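Local coordinates for protein enoyl-CoA hydratase (Mycobacterium tuberculosis, PDB 5KJP) that probably catalyses the hydration of unsaturated acyl-CoA thioesters to 3-hydroxyacyl-CoA in fatty acid metabolism, as a member of the crotonase superfamily, at residues P15-E20 with L26-N31; V62-G67 with A199-I204; A74-K79 with E85-E90; F135-V140 with G149-L154; G208-V213 with S244-E249. All coordinates share one frame; numbering follows the deposited sequence.

The five contacts illustrate how chemistry follows place in a crotonase fold. Contacts 1 and 2 share the main sheet: the hairpin of contact 1 is built on backbone bonds at its edge, whereas contact 2, buried, seats a helix on the neighbouring strand with methyl groups alone. The two touch through backbone bonds from Leu26 and Ile28 to Ile64. Contacts 3 and 4, with centres about 16 Å apart, are small apolar joints, the former partly open, the latter buried beside the third subunit. Contact 5, centred about 38 Å from contact 3, lies among the C-terminal helices and mixes an apolar touch with a water-bridged carboxylate. It meets contact 2 where Val212 packs on Ile204.

Contact 1. Residues P15-E20 with L26-N31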
# COMPACT_ATOMS: atom_id res chain seq x y z
N PRO A 15 35.24 -15.83 -10.40
CA PRO A 15 33.86 -16.15 -10.05
C PRO A 15 32.85 -15.19 -10.67
O PRO A 15 33.11 -14.00 -10.79
CB PRO A 15 33.85 -16.04 -8.52
CG PRO A 15 35.29 -16.18 -8.12
CD PRO A 15 36.06 -15.53 -9.22
N GLU A 16 31.69 -15.71 -11.05
CA GLU A 16 30.66 -14.89 -11.68
C GLU A 16 29.81 -14.18 -10.63
O GLU A 16 29.01 -13.30 -10.95
CB GLU A 16 29.80 -15.74 -12.61
CG GLU A 16 30.64 -16.35 -13.73
CD GLU A 16 29.88 -17.34 -14.58
OE1 GLU A 16 28.76 -17.01 -15.02
OE2 GLU A 16 30.41 -18.44 -14.83
N VAL A 17 29.98 -14.58 -9.37
CA VAL A 17 29.48 -13.81 -8.23
C VAL A 17 30.64 -13.57 -7.27
O VAL A 17 31.26 -14.51 -6.78
CB VAL A 17 28.32 -14.51 -7.49
CG1 VAL A 17 27.92 -13.72 -6.26
CG2 VAL A 17 27.12 -14.69 -8.42
N LEU A 18 30.94 -12.30 -7.01
CA LEU A 18 32.02 -11.96 -6.10
C LEU A 18 31.44 -11.63 -4.73
O LEU A 18 30.35 -11.06 -4.63
CB LEU A 18 32.84 -10.79 -6.63
CG LEU A 18 33.46 -11.00 -8.00
CD1 LEU A 18 33.96 -9.67 -8.54
CD2 LEU A 18 34.58 -12.02 -7.92
N VAL A 19 32.18 -12.00 -3.69
CA VAL A 19 31.73 -11.76 -2.32
C VAL A 19 32.87 -11.16 -1.50
O VAL A 19 33.98 -11.70 -1.49
CB VAL A 19 31.21 -13.05 -1.66
CG1 VAL A 19 30.92 -12.82 -0.22
CG2 VAL A 19 29.96 -13.55 -2.37
N GLU A 20 32.59 -10.06 -0.82
CA GLU A 20 33.56 -9.42 0.05
C GLU A 20 32.93 -9.07 1.39
O GLU A 20 31.86 -8.47 1.44
CB GLU A 20 34.13 -8.16 -0.59
CG GLU A 20 35.18 -7.47 0.27
CD GLU A 20 35.46 -6.04 -0.17
OE1 GLU A 20 35.06 -5.67 -1.30
OE2 GLU A 20 36.07 -5.29 0.62
N LEU A 26 28.15 -8.04 4.22
CA LEU A 26 28.56 -8.88 3.11
C LEU A 26 28.21 -8.20 1.78
O LEU A 26 27.04 -7.98 1.48
CB LEU A 26 27.89 -10.25 3.19
CG LEU A 26 28.55 -11.30 2.28
CD1 LEU A 26 29.95 -11.64 2.82
CD2 LEU A 26 27.69 -12.55 2.10
N ILE A 27 29.22 -7.85 1.00
CA ILE A 27 28.98 -7.24 -0.31
C ILE A 27 29.04 -8.29 -1.41
O ILE A 27 30.08 -8.92 -1.63
CB ILE A 27 29.97 -6.11 -0.60
CG1 ILE A 27 29.97 -5.09 0.54
CG2 ILE A 27 29.64 -5.44 -1.94
CD1 ILE A 27 30.98 -4.00 0.37
N ILE A 28 27.92 -8.45 -2.10
CA ILE A 28 27.75 -9.47 -3.13
C ILE A 28 27.64 -8.80 -4.49
O ILE A 28 26.75 -7.98 -4.71
CB ILE A 28 26.48 -10.32 -2.88
CG1 ILE A 28 26.45 -10.82 -1.43
CG2 ILE A 28 26.39 -11.48 -3.88
CD1 ILE A 28 25.06 -11.21 -0.94
N THR A 29 28.55 -9.15 -5.39
CA THR A 29 28.59 -8.50 -6.70
C THR A 29 28.43 -9.50 -7.83
O THR A 29 29.26 -10.40 -8.00
CB THR A 29 29.92 -7.74 -6.88
OG1 THR A 29 30.08 -6.80 -5.82
CG2 THR A 29 29.95 -7.02 -8.22
N ILE A 30 27.36 -9.35 -8.61
CA ILE A 30 27.22 -10.15 -9.81
C ILE A 30 28.29 -9.70 -10.80
O ILE A 30 28.45 -8.50 -11.07
CB ILE A 30 25.82 -10.04 -10.45
CG1 ILE A 30 24.75 -10.43 -9.43
CG2 ILE A 30 25.74 -10.94 -11.68
CD1 ILE A 30 23.32 -10.05 -9.86
N ASN A 31 29.05 -10.66 -11.31
CA ASN A 31 30.26 -10.38 -12.06
C ASN A 31 30.22 -10.99 -13.45
O ASN A 31 31.04 -11.84 -13.81
CB ASN A 31 31.49 -10.89 -11.28
CG ASN A 31 32.81 -10.48 -11.91
OD1 ASN A 31 32.93 -9.42 -12.51
ND2 ASN A 31 33.81 -11.35 -11.79
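Val19 and Leu26 supply the tightest packing of this beta hairpin, with Val19 CG1 pressed to 3.4 Å from Leu26 CD1, closer than carbon atoms usually come. On the same face Val17 lies alongside Ile28, both side chains pointing the same way, and CG1 of Val17 meets CG2 of Ile28 at 3.6 Å. That branch of Val17 is trans to the main-chain nitrogen (chi1 175°), which aims it at the partner strand. The antiparallel ladder is regular. Leu18 and Thr29 form one hydrogen-bonded pair, with Leu18 N to Thr29 O and Thr29 N to Leu18 O both 2.7 Å, and Glu20 and Ile27 form the next.

The first strand is the solvent side: Val19, Glu20 and Pro15 are exposed, whereas Leu26, Ile27, Ile28 and Ile30 of the second are buried. At one end Glu20 turns its carboxylate to a salt bridge with Arg22. The Pro15 end is pinned by Asn31, whose ND2 donates to Pro15 O at 2.9 Å with the acceptor nearly in the amide plane; the same nitrogen also bonds Glu14. Leu18 CD1 sits over the face of that amide, 3.7 Å from Asn31 CG, covering a polar group.

Strand 17-22 is the edge of the main sheet within the chain. Strand 25-30 passes the pairing inward to strand 62-67, while Ile28 packs on Ala50 of helix 41-56 and Ile27 on Leu194 and Ile198 of helix 193-205.

Contact 2. Residues V62-G67 with A199-I204; sequences VAILTG and ALAEKI
Val62 offers its two methyls to two different residues of helix 193-205, and most of the contact follows from that fork. With chi1 at 174°, CG1 lies beside the carbonyl carbon and meets Ala201 CB at 3.8 Å, while CG2, beside the backbone nitrogen, reaches Ile204 CG2 at 3.6 Å. The side chains of Val62 and Ile204 cross at about a right angle, so that they touch methyl against methyl rather than along their lengths. Ile64, two residues further along the same face of the strand, extends CD1 to Ala201 CB at 4.0 Å. The single methyl of Ala201 is thus touched by the ends of two branched side chains.

The helix runs nearly antiparallel to the strand, at 166°, with 8.8 Å between the axes of the two segments. Ile106 of strand 105-109 also touches both Val62 and Ala201, and Leu126 of strand 126-130 touches Ile204. At the far side of the helix, Lys203 makes a salt bridge to Asp171 of the second subunit.

All four touching residues are buried and every touch is carbon on carbon. Such a seat has no directional bond; shape and exclusion of water probably hold this part of the helix on the sheet.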
# COMPACT_ATOMS: atom_id res chain seq x y z
N VAL A 62 24.34 -7.73 7.76
CA VAL A 62 23.60 -7.20 6.61
C VAL A 62 24.35 -7.56 5.33
O VAL A 62 25.58 -7.64 5.32
CB VAL A 62 23.44 -5.65 6.71
CG1 VAL A 62 22.80 -5.07 5.44
CG2 VAL A 62 22.61 -5.26 7.93
N ALA A 63 23.61 -7.78 4.25
CA ALA A 63 24.23 -7.95 2.94
C ALA A 63 23.80 -6.86 1.96
O ALA A 63 22.71 -6.29 2.08
CB ALA A 63 23.91 -9.31 2.37
N ILE A 64 24.67 -6.57 1.00
CA ILE A 64 24.34 -5.70 -0.11
C ILE A 64 24.54 -6.46 -1.41
O ILE A 64 25.59 -7.09 -1.62
CB ILE A 64 25.22 -4.43 -0.13
CG1 ILE A 64 25.06 -3.64 1.17
CG2 ILE A 64 24.88 -3.57 -1.35
CD1 ILE A 64 26.07 -2.51 1.31
N LEU A 65 23.53 -6.42 -2.27
CA LEU A 65 23.63 -7.05 -3.59
C LEU A 65 23.76 -5.98 -4.66
O LEU A 65 22.96 -5.03 -4.71
CB LEU A 65 22.41 -7.92 -3.86
CG LEU A 65 22.29 -8.45 -5.30
CD1 LEU A 65 23.45 -9.40 -5.64
CD2 LEU A 65 20.95 -9.13 -5.51
N THR A 66 24.75 -6.12 -5.53
CA THR A 66 24.96 -5.15 -6.58
C THR A 66 25.46 -5.85 -7.85
O THR A 66 25.88 -7.00 -7.80
CB THR A 66 25.94 -4.04 -6.12
OG1 THR A 66 25.81 -2.89 -6.96
CG2 THR A 66 27.39 -4.54 -6.13
N GLY A 67 25.37 -5.16 -8.99
CA GLY A 67 25.90 -5.71 -10.23
C GLY A 67 27.17 -4.99 -10.61
O GLY A 67 27.20 -3.76 -10.63
N ALA A 199 26.48 2.94 3.57
CA ALA A 199 26.07 3.86 4.64
C ALA A 199 24.78 3.37 5.30
O ALA A 199 24.66 3.37 6.53
CB ALA A 199 25.90 5.27 4.09
N LEU A 200 23.82 2.95 4.48
CA LEU A 200 22.56 2.40 4.99
C LEU A 200 22.80 1.12 5.79
O LEU A 200 22.26 0.96 6.89
CB LEU A 200 21.59 2.12 3.84
CG LEU A 200 20.21 1.57 4.15
CD1 LEU A 200 19.49 2.47 5.15
CD2 LEU A 200 19.40 1.45 2.85
N ALA A 201 23.61 0.22 5.24
CA ALA A 201 23.93 -1.03 5.92
C ALA A 201 24.60 -0.78 7.27
O ALA A 201 24.28 -1.45 8.26
CB ALA A 201 24.84 -1.89 5.03
N GLU A 202 25.50 0.19 7.32
CA GLU A 202 26.21 0.50 8.56
C GLU A 202 25.25 1.02 9.63
O GLU A 202 25.43 0.75 10.81
CB GLU A 202 27.34 1.49 8.31
CG GLU A 202 28.58 0.85 7.69
CD GLU A 202 29.66 1.84 7.30
OE1 GLU A 202 29.40 3.06 7.35
OE2 GLU A 202 30.77 1.39 6.94
N LYS A 203 24.22 1.77 9.21
CA LYS A 203 23.22 2.23 10.16
C LYS A 203 22.48 1.04 10.78
O LYS A 203 22.21 1.01 11.98
CB LYS A 203 22.24 3.19 9.49
CG LYS A 203 22.86 4.55 9.15
CD LYS A 203 22.02 5.35 8.16
CE LYS A 203 20.78 5.93 8.82
NZ LYS A 203 21.09 6.76 10.02
N ILE A 204 22.19 0.04 9.95
CA ILE A 204 21.49 -1.15 10.43
C ILE A 204 22.39 -2.08 11.26
O ILE A 204 21.95 -2.63 12.27
CB ILE A 204 20.88 -1.91 9.24
CG1 ILE A 204 19.83 -1.03 8.55
CG2 ILE A 204 20.23 -3.19 9.72
CD1 ILE A 204 19.37 -1.57 7.19

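Contact 3. Residues A74-K79 with E85-E90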
# COMPACT_ATOMS: atom_id res chain seq x y z
N ALA A 74 20.30 -7.61 -15.98
CA ALA A 74 19.41 -7.56 -17.14
C ALA A 74 18.32 -8.62 -17.06
O ALA A 74 17.47 -8.71 -17.95
CB ALA A 74 20.21 -7.73 -18.43
N GLY A 75 18.34 -9.42 -16.00
CA GLY A 75 17.34 -10.45 -15.82
C GLY A 75 17.94 -11.82 -16.00
O GLY A 75 19.16 -11.99 -15.95
N MSE A 76 17.09 -12.82 -16.19
CA MSE A 76 17.61 -14.15 -16.43
C MSE A 76 18.31 -14.23 -17.77
O MSE A 76 17.86 -13.63 -18.75
CB MSE A 76 16.51 -15.19 -16.37
CG MSE A 76 17.07 -16.58 -16.29
SE MSE A 76 15.71 -17.93 -16.31
CE MSE A 76 14.26 -16.91 -15.48
N ASP A 77 19.42 -14.96 -17.81
CA ASP A 77 20.16 -15.19 -19.04
C ASP A 77 19.33 -16.11 -19.94
O ASP A 77 19.29 -17.32 -19.74
CB ASP A 77 21.54 -15.78 -18.74
CG ASP A 77 22.44 -15.85 -19.97
OD1 ASP A 77 21.96 -16.19 -21.07
OD2 ASP A 77 23.65 -15.56 -19.84
N LEU A 78 18.70 -15.52 -20.94
CA LEU A 78 17.83 -16.27 -21.85
C LEU A 78 18.57 -17.35 -22.63
O LEU A 78 18.00 -18.40 -22.94
CB LEU A 78 17.14 -15.31 -22.81
CG LEU A 78 16.31 -14.28 -22.05
CD1 LEU A 78 15.68 -13.31 -23.00
CD2 LEU A 78 15.25 -14.96 -21.20
N LYS A 79 19.84 -17.11 -22.97
CA LYS A 79 20.61 -18.12 -23.69
C LYS A 79 20.89 -19.32 -22.80
O LYS A 79 20.68 -20.46 -23.20
CB LYS A 79 21.93 -17.54 -24.22
CG LYS A 79 21.77 -16.35 -25.14
CD LYS A 79 23.14 -15.89 -25.63
CE LYS A 79 23.12 -14.42 -26.03
NZ LYS A 79 22.73 -13.56 -24.88
N GLU A 85 20.47 -24.66 -18.76
CA GLU A 85 21.17 -24.40 -17.51
C GLU A 85 20.15 -24.41 -16.38
O GLU A 85 19.01 -23.97 -16.56
CB GLU A 85 21.93 -23.07 -17.54
CG GLU A 85 23.10 -23.04 -18.52
CD GLU A 85 24.13 -21.99 -18.17
OE1 GLU A 85 24.05 -21.41 -17.07
OE2 GLU A 85 25.03 -21.73 -19.01
N ASN A 86 20.53 -24.92 -15.21
CA ASN A 86 19.63 -24.93 -14.07
C ASN A 86 19.65 -23.57 -13.39
O ASN A 86 20.32 -23.37 -12.38
CB ASN A 86 20.01 -26.02 -13.07
CG ASN A 86 18.94 -26.23 -12.00
OD1 ASN A 86 17.78 -25.89 -12.20
ND2 ASN A 86 19.34 -26.78 -10.86
N VAL A 87 18.91 -22.63 -13.97
CA VAL A 87 18.92 -21.25 -13.51
C VAL A 87 17.91 -21.02 -12.39
O VAL A 87 18.25 -20.47 -11.34
CB VAL A 87 18.63 -20.27 -14.65
CG1 VAL A 87 18.83 -18.83 -14.18
CG2 VAL A 87 19.52 -20.56 -15.84
N VAL A 88 16.67 -21.43 -12.62
CA VAL A 88 15.64 -21.30 -11.60
C VAL A 88 15.65 -22.54 -10.73
O VAL A 88 15.11 -23.58 -11.11
CB VAL A 88 14.24 -21.09 -12.20
CG1 VAL A 88 13.21 -20.89 -11.09
CG2 VAL A 88 14.24 -19.88 -13.14
N VAL A 89 16.28 -22.43 -9.56
CA VAL A 89 16.53 -23.59 -8.72
C VAL A 89 15.37 -23.88 -7.77
O VAL A 89 14.90 -22.99 -7.06
CB VAL A 89 17.82 -23.40 -7.90
CG1 VAL A 89 18.01 -24.55 -6.92
CG2 VAL A 89 19.01 -23.26 -8.84
N GLU A 90 14.91 -25.13 -7.76
CA GLU A 90 13.84 -25.56 -6.87
C GLU A 90 14.14 -25.19 -5.41
O GLU A 90 15.22 -25.49 -4.90
CB GLU A 90 13.63 -27.08 -7.00
CG GLU A 90 12.18 -27.52 -6.89
CD GLU A 90 11.68 -27.55 -5.47
OE1 GLU A 90 12.10 -28.44 -4.70
OE2 GLU A 90 10.86 -26.67 -5.11
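Beside Met76, the residue that crosses to Val87 and Val88, the carboxylate of Asp77 is gripped at both oxygens: OD2 forms a salt bridge with Arg32, and OD1 accepts from Ala80 N. The second bond makes Asp77 the N-cap of helix 78-82, a short helix that begins in this segment and runs on toward the second. A negative group at this place would probably be stabilised by the helix start as well as by the arginine. Glu85 is held in a similar way on the other side, OE1 by Ala41 N and OE2 by a salt bridge to Arg83. The two acids, with Asp77 OD2 6.4 Å from Glu85 OE2, therefore each have a partner of opposite charge, which should ease any repulsion.

In relatives of the crotonase superfamily the loop matching residues 74-77 supplies one N-H of the oxyanion hole, and it probably does so here. The loop is tied by backbone bonds from Gly75 and Asp77 to Val39. Across the contact, a weak bond from Val87 N to Glu85 O closes an inverse gamma turn centred on Asn86, after which Val87 points toward Met76.

The touching itself is apolar. Met76, a selenomethionine here, runs extended over its first two torsions, and its CG comes within 3.6 Å of Val87 CG1; its SE touches methyls of both valines, and Phe81 and Leu94 also border it. At the last torsion the chain bends (chi3 -29°), which swings the terminal methyl toward the second valine, so that Met76 CE ends 3.8 Å from Val88 CG2.

Contact 4. Residues F135-V140 with G149-L154; sequences FGIPEV and GGLLRL
No flat group takes part in the meeting of Ile137 with Leu151 and Leu154; only branched aliphatic ends touch. Ile137 does the reaching. Its CG1 stands between the backbone nitrogen and the carbonyl carbon (chi1 41°), a crowded position, and the chain then extends so that CD1 arrives at the helix between two leucines. Leu154 CD2 lies 3.9 Å from Ile137 CD1, and Leu151 CD2 lies 4.0 Å from the same Ile137 CD1. One methyl thus serves both, and the leucines approach it at a slant from successive turns of the helix.

Gly150, in the first turn, faces Ile137 with no side chain to hold the helix off. Its nitrogen bonds Glu119 OE2, linking the helix start to helix 116-123. Ala167 of helix 160-169 touches both Ile137 and Leu151, and Thr215 of the third subunit packs on Leu151.

All three touching side chains are buried. The arrangement, a strand leading into a loop that packs against the glycine-rich start of a helix, belongs to the crotonase fold, in which, to judge from the family, Glu139 and Glu119 probably correspond to the two catalytic glutamates.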
# COMPACT_ATOMS: atom_id res chain seq x y z
N PHE A 135 14.09 0.37 -13.55
CA PHE A 135 13.50 -0.94 -13.25
C PHE A 135 12.49 -1.29 -14.33
O PHE A 135 12.18 -0.47 -15.18
CB PHE A 135 12.84 -0.93 -11.87
CG PHE A 135 13.78 -0.56 -10.76
CD1 PHE A 135 14.07 0.77 -10.49
CD2 PHE A 135 14.38 -1.54 -10.00
CE1 PHE A 135 14.96 1.11 -9.48
CE2 PHE A 135 15.27 -1.21 -8.98
CZ PHE A 135 15.56 0.12 -8.73
N GLY A 136 11.96 -2.51 -14.28
CA GLY A 136 10.92 -2.89 -15.20
C GLY A 136 10.72 -4.39 -15.23
O GLY A 136 11.62 -5.17 -14.89
N ILE A 137 9.52 -4.79 -15.63
CA ILE A 137 9.20 -6.20 -15.84
C ILE A 137 8.54 -6.34 -17.22
O ILE A 137 7.32 -6.37 -17.35
CB ILE A 137 8.28 -6.75 -14.73
CG1 ILE A 137 7.19 -5.73 -14.35
CG2 ILE A 137 9.11 -7.09 -13.48
CD1 ILE A 137 6.13 -6.30 -13.39
N PRO A 138 9.38 -6.40 -18.27
CA PRO A 138 8.90 -6.40 -19.65
C PRO A 138 8.50 -7.79 -20.17
O PRO A 138 8.35 -7.95 -21.39
CB PRO A 138 10.11 -5.87 -20.42
CG PRO A 138 11.28 -6.35 -19.64
CD PRO A 138 10.85 -6.35 -18.18
N GLU A 139 8.31 -8.76 -19.28
CA GLU A 139 8.05 -10.14 -19.69
C GLU A 139 6.88 -10.29 -20.67
O GLU A 139 6.96 -11.08 -21.61
CB GLU A 139 7.80 -11.02 -18.45
CG GLU A 139 9.08 -11.46 -17.70
CD GLU A 139 9.62 -10.42 -16.70
OE1 GLU A 139 9.33 -9.21 -16.86
OE2 GLU A 139 10.34 -10.81 -15.75
N VAL A 140 5.82 -9.51 -20.48
CA VAL A 140 4.64 -9.64 -21.35
C VAL A 140 4.94 -9.28 -22.80
O VAL A 140 4.23 -9.71 -23.71
CB VAL A 140 3.45 -8.77 -20.86
CG1 VAL A 140 2.88 -9.32 -19.55
CG2 VAL A 140 3.87 -7.31 -20.73
N GLY A 149 8.46 -13.52 -8.71
CA GLY A 149 8.05 -12.71 -7.57
C GLY A 149 7.70 -11.28 -7.92
O GLY A 149 7.18 -10.54 -7.09
N GLY A 150 7.98 -10.89 -9.16
CA GLY A 150 7.67 -9.55 -9.63
C GLY A 150 6.21 -9.19 -9.44
O GLY A 150 5.88 -8.14 -8.89
N LEU A 151 5.32 -10.09 -9.86
CA LEU A 151 3.89 -9.82 -9.77
C LEU A 151 3.39 -9.96 -8.34
O LEU A 151 2.38 -9.36 -7.97
CB LEU A 151 3.11 -10.76 -10.68
CG LEU A 151 3.47 -10.69 -12.16
CD1 LEU A 151 2.44 -11.48 -12.94
CD2 LEU A 151 3.52 -9.22 -12.62
N LEU A 152 4.09 -10.74 -7.53
CA LEU A 152 3.68 -10.98 -6.15
C LEU A 152 4.16 -9.87 -5.21
O LEU A 152 3.55 -9.63 -4.17
CB LEU A 152 4.20 -12.33 -5.66
CG LEU A 152 3.76 -13.55 -6.46
CD1 LEU A 152 4.41 -14.82 -5.92
CD2 LEU A 152 2.23 -13.67 -6.49
N ARG A 153 5.25 -9.21 -5.58
CA ARG A 153 5.85 -8.23 -4.68
C ARG A 153 5.70 -6.77 -5.12
O ARG A 153 5.51 -5.90 -4.28
CB ARG A 153 7.34 -8.56 -4.48
CG ARG A 153 7.55 -9.84 -3.68
CD ARG A 153 9.01 -10.28 -3.63
NE ARG A 153 9.14 -11.45 -2.77
CZ ARG A 153 9.82 -12.55 -3.09
NH1 ARG A 153 10.45 -12.64 -4.26
NH2 ARG A 153 9.88 -13.57 -2.24
N LEU A 154 5.79 -6.50 -6.42
CA LEU A 154 5.69 -5.12 -6.89
C LEU A 154 4.40 -4.41 -6.43
O LEU A 154 4.48 -3.28 -5.97
CB LEU A 154 5.80 -5.04 -8.41
CG LEU A 154 6.02 -3.62 -8.96
CD1 LEU A 154 7.26 -2.98 -8.35
CD2 LEU A 154 6.11 -3.66 -10.48

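Contact 5. Residues G208-V213 with S244-E249; sequences GPLAVV and SNDAKE
The first turns of two helices face each other here, with Pro209 and Leu210, just past the N-cap Gly208, meeting Asp246 and the N-cap Ser244 of the other. Leu210 carries the apolar touch: its CD1 lies 3.7 Å from Ser244 CB. The ring of Pro209 stands across the end of Asp246 at about a right angle, and its CG and CD both approach Asp246 OD2 to 3.7 Å.

Between them a water links the first turn of one helix to the Asp246 side chain of the other. It accepts from Leu210 N at 2.9 Å and donates to Asp246 OD2 at 2.7 Å. A first-turn amide has no carbonyl of an earlier turn to bond, and this water serves Leu210 N in its place. Asp246 OD2 also accepts from Gly264 N, and OD1 from Thr263 N, so both oxygens are held and the carboxylate is fixed in rotation. These donors and the nearby helix starts would probably favour its charged form.

Both helices belong to the C-terminal helical region, which in crotonases takes part in trimer contacts. Here Ala211 and Ala247 both touch Leu144 of the second subunit, and Val212 packs on Leu168 of that second subunit.

Ser244 caps its own helix through its hydroxyl oxygen, which Ala247 N approaches at 3.2 Å in a somewhat bent bond (141°). With chi1 at 63° that oxygen is set over the start of the helix, and the hydroxyl also bonds Val241 O. Trp262 packs against both Pro209 and Asp246.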
# COMPACT_ATOMS: atom_id res chain seq x y z
N GLY A 208 20.76 -3.44 17.29
CA GLY A 208 20.81 -4.77 17.89
C GLY A 208 20.48 -5.86 16.89
O GLY A 208 19.39 -5.86 16.32
N PRO A 209 21.42 -6.79 16.66
CA PRO A 209 21.24 -7.80 15.60
C PRO A 209 20.00 -8.68 15.80
O PRO A 209 19.29 -8.95 14.83
CB PRO A 209 22.53 -8.62 15.68
CG PRO A 209 23.09 -8.36 17.04
CD PRO A 209 22.71 -6.94 17.35
N LEU A 210 19.73 -9.11 17.03
CA LEU A 210 18.52 -9.90 17.28
C LEU A 210 17.26 -9.07 17.04
O LEU A 210 16.27 -9.57 16.51
CB LEU A 210 18.51 -10.45 18.70
CG LEU A 210 19.69 -11.36 19.06
CD1 LEU A 210 19.67 -11.69 20.55
CD2 LEU A 210 19.66 -12.63 18.21
N ALA A 211 17.32 -7.80 17.43
CA ALA A 211 16.17 -6.91 17.28
C ALA A 211 15.92 -6.59 15.81
O ALA A 211 14.78 -6.55 15.36
CB ALA A 211 16.38 -5.63 18.09
N VAL A 212 17.00 -6.38 15.06
CA VAL A 212 16.90 -6.11 13.63
C VAL A 212 16.28 -7.30 12.89
O VAL A 212 15.36 -7.14 12.08
CB VAL A 212 18.29 -5.77 13.04
CG1 VAL A 212 18.29 -5.90 11.52
CG2 VAL A 212 18.73 -4.37 13.48
N VAL A 213 16.77 -8.51 13.19
CA VAL A 213 16.27 -9.69 12.51
C VAL A 213 14.82 -9.95 12.89
O VAL A 213 14.00 -10.29 12.04
CB VAL A 213 17.14 -10.93 12.81
CG1 VAL A 213 16.37 -12.23 12.55
CG2 VAL A 213 18.43 -10.88 11.98
N SER A 244 16.85 -11.11 25.86
CA SER A 244 18.21 -11.36 25.38
C SER A 244 19.26 -10.59 26.18
O SER A 244 18.95 -9.59 26.83
CB SER A 244 18.33 -11.00 23.90
OG SER A 244 18.09 -9.61 23.69
N ASN A 245 20.50 -11.05 26.10
CA ASN A 245 21.62 -10.28 26.65
C ASN A 245 21.73 -8.90 26.01
O ASN A 245 22.08 -7.92 26.67
CB ASN A 245 22.92 -11.05 26.46
CG ASN A 245 22.99 -12.29 27.33
OD1 ASN A 245 22.60 -12.27 28.49
ND2 ASN A 245 23.48 -13.38 26.76
N ASP A 246 21.41 -8.81 24.72
CA ASP A 246 21.53 -7.55 24.00
C ASP A 246 20.51 -6.53 24.49
O ASP A 246 20.77 -5.32 24.44
CB ASP A 246 21.39 -7.77 22.49
CG ASP A 246 22.70 -8.20 21.84
OD1 ASP A 246 23.76 -8.13 22.51
OD2 ASP A 246 22.67 -8.61 20.66
N ALA A 247 19.36 -7.01 24.95
CA ALA A 247 18.35 -6.11 25.49
C ALA A 247 18.88 -5.43 26.75
O ALA A 247 18.66 -4.24 26.97
CB ALA A 247 17.05 -6.87 25.79
N LYS A 248 19.60 -6.20 27.57
CA LYS A 248 20.22 -5.65 28.77
C LYS A 248 21.31 -4.66 28.40
O LYS A 248 21.37 -3.55 28.93
CB LYS A 248 20.79 -6.77 29.64
CG LYS A 248 21.58 -6.28 30.84
CD LYS A 248 22.08 -7.46 31.67
CE LYS A 248 22.97 -7.00 32.80
NZ LYS A 248 23.41 -8.16 33.64
N GLU A 249 22.18 -5.06 27.47
CA GLU A 249 23.29 -4.23 27.04
C GLU A 249 22.80 -2.93 26.40
O GLU A 249 23.40 -1.87 26.61
CB GLU A 249 24.17 -5.02 26.05
CG GLU A 249 25.22 -4.20 25.32
CD GLU A 249 26.31 -3.66 26.23
OE1 GLU A 249 26.39 -4.08 27.41
OE2 GLU A 249 27.10 -2.82 25.76
O HOH W 1 20.34 -7.77 19.50